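Local coordinates for protein HTP-2 (Caenorhabditis elegans, PDB 4TZM) that probably helps assemble the meiotic chromosome axis by binding, through its HORMA domain, a short closure motif of its partner HTP-3, at residues A[57-62]-A[191-196]. Residues are numbered along the deposited sequence; the frame is centred on the assembly and turned at random.
Sequences RNILEK and AEFTAN
A small, buried and wholly apolar contact joins Ile59, in the loop that follows helix 35-56, to Phe193 and Ala195 at the start of strand 193-201. One methyl group carries it: CG2 of Ile59 lies 3.8 Å from CB of Ala195 and, at 4.1 Å from CE1 of Phe193, meets the aromatic ring at its edge, near the ring plane. No hydrogen bond crosses between the two segments, and their closest alpha carbons, CA of Ile59 and CA of Ala195, are still 7.6 Å apart, so side chains alone span the gap. In Ile59, CG2 stands anti to the backbone N (chi1 -61° for the CG1 branch), which brings this methyl against the strand, while CD1 of the longer branch stays a little farther from Ala195. Phe193 and Ala195, two residues apart on an extended strand, both direct their CB toward the loop and offer the methyl a ring edge beside a methyl. With chi1 of 59°, the Phe193 ring is carried out from the strand so that its CE1 edge faces the Ile59 methyl. Just before Ile59, the helix finishes in a Schellman motif, where Asn58 takes a positive phi of 61°. Leu54 of that helix and Leu110 of strand 105-113 also pack on Ile59, tying the helix end to the sheet. Nearby, Arg57 forms a salt bridge with Glu123 and donates to the carbonyl oxygen of Glu187. On strand 193-201, Phe193, Thr194 and Ala195 pair in an antiparallel ladder with the bound HTP-3 peptide, while Leu60 packs on an apolar side chain of the same peptide. Such extension of the sheet by a captured peptide strand is characteristic of closure-motif binding by HORMA domains of the Mad2 family.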
# COMPACT_ATOMS: atom_id res chain seq x y z
N ARG A 57 -11.61 5.94 6.34
CA ARG A 57 -11.43 7.30 6.84
C ARG A 57 -12.49 8.24 6.27
O ARG A 57 -12.47 9.44 6.54
CB ARG A 57 -10.02 7.82 6.51
CG ARG A 57 -8.93 7.24 7.39
CD ARG A 57 -9.22 7.51 8.86
NE ARG A 57 -8.78 8.84 9.28
CZ ARG A 57 -9.30 9.51 10.31
NH1 ARG A 57 -10.28 8.98 11.02
NH2 ARG A 57 -8.83 10.71 10.63
N ASN A 58 -13.41 7.67 5.50
CA ASN A 58 -14.54 8.41 4.94
C ASN A 58 -14.08 9.56 4.03
O ASN A 58 -14.73 10.60 3.94
CB ASN A 58 -15.45 8.94 6.07
CG ASN A 58 -16.83 9.32 5.58
OD1 ASN A 58 -17.13 10.50 5.37
ND2 ASN A 58 -17.69 8.33 5.39
N ILE A 59 -12.95 9.35 3.36
CA ILE A 59 -12.42 10.32 2.42
C ILE A 59 -13.25 10.27 1.14
O ILE A 59 -13.51 11.30 0.52
CB ILE A 59 -10.94 10.05 2.12
CG1 ILE A 59 -10.12 10.15 3.41
CG2 ILE A 59 -10.40 11.02 1.08
CD1 ILE A 59 -8.62 9.95 3.21
N LEU A 60 -13.67 9.06 0.78
CA LEU A 60 -14.61 8.86 -0.32
C LEU A 60 -15.81 8.07 0.16
O LEU A 60 -15.66 7.10 0.91
CB LEU A 60 -13.94 8.14 -1.49
CG LEU A 60 -12.87 8.91 -2.26
CD1 LEU A 60 -12.26 8.02 -3.34
CD2 LEU A 60 -13.45 10.17 -2.87
N GLU A 61 -17.01 8.48 -0.26
CA GLU A 61 -18.25 7.81 0.14
C GLU A 61 -18.31 6.39 -0.40
O GLU A 61 -17.65 6.06 -1.38
CB GLU A 61 -19.47 8.60 -0.35
CG GLU A 61 -19.56 10.03 0.17
CD GLU A 61 -18.76 11.01 -0.66
OE1 GLU A 61 -18.33 12.05 -0.12
OE2 GLU A 61 -18.56 10.74 -1.87
N LYS A 62 -19.13 5.56 0.24
CA LYS A 62 -19.25 4.14 -0.11
C LYS A 62 -19.68 3.87 -1.55
O LYS A 62 -19.57 2.75 -2.04
CB LYS A 62 -20.24 3.45 0.85
CG LYS A 62 -21.63 4.08 0.84
CD LYS A 62 -22.63 3.23 1.60
CE LYS A 62 -24.04 3.79 1.45
NZ LYS A 62 -25.07 2.93 2.08
N ALA A 191 -13.75 18.91 8.88
CA ALA A 191 -14.79 19.14 7.87
C ALA A 191 -14.21 19.54 6.53
O ALA A 191 -14.81 19.30 5.48
CB ALA A 191 -15.77 20.20 8.36
N GLU A 192 -13.03 20.16 6.55
CA GLU A 192 -12.38 20.60 5.33
C GLU A 192 -10.97 20.04 5.22
O GLU A 192 -10.16 20.17 6.15
CB GLU A 192 -12.34 22.12 5.26
CG GLU A 192 -13.71 22.77 5.20
CD GLU A 192 -13.63 24.28 5.11
OE1 GLU A 192 -12.55 24.84 5.41
OE2 GLU A 192 -14.65 24.91 4.74
N PHE A 193 -10.67 19.40 4.09
CA PHE A 193 -9.34 18.87 3.85
C PHE A 193 -9.09 18.58 2.37
O PHE A 193 -10.03 18.48 1.58
CB PHE A 193 -9.11 17.59 4.67
CG PHE A 193 -10.10 16.49 4.38
CD1 PHE A 193 -9.93 15.64 3.30
CD2 PHE A 193 -11.19 16.29 5.21
CE1 PHE A 193 -10.83 14.63 3.04
CE2 PHE A 193 -12.10 15.28 4.96
CZ PHE A 193 -11.93 14.45 3.87
N THR A 194 -7.81 18.46 2.02
CA THR A 194 -7.40 18.04 0.69
C THR A 194 -6.64 16.72 0.78
O THR A 194 -5.64 16.63 1.48
CB THR A 194 -6.50 19.09 0.01
OG1 THR A 194 -7.23 20.31 -0.17
CG2 THR A 194 -6.03 18.59 -1.34
N ALA A 195 -7.13 15.70 0.08
CA ALA A 195 -6.45 14.41 0.07
C ALA A 195 -5.61 14.26 -1.20
O ALA A 195 -6.07 14.60 -2.29
CB ALA A 195 -7.45 13.27 0.18
N ASN A 196 -4.39 13.75 -1.04
CA ASN A 196 -3.42 13.71 -2.12
C ASN A 196 -2.62 12.40 -2.13
O ASN A 196 -2.39 11.80 -1.08
CB ASN A 196 -2.46 14.89 -1.99
CG ASN A 196 -2.00 15.43 -3.32
OD1 ASN A 196 -0.92 16.01 -3.43
ND2 ASN A 196 -2.81 15.23 -4.35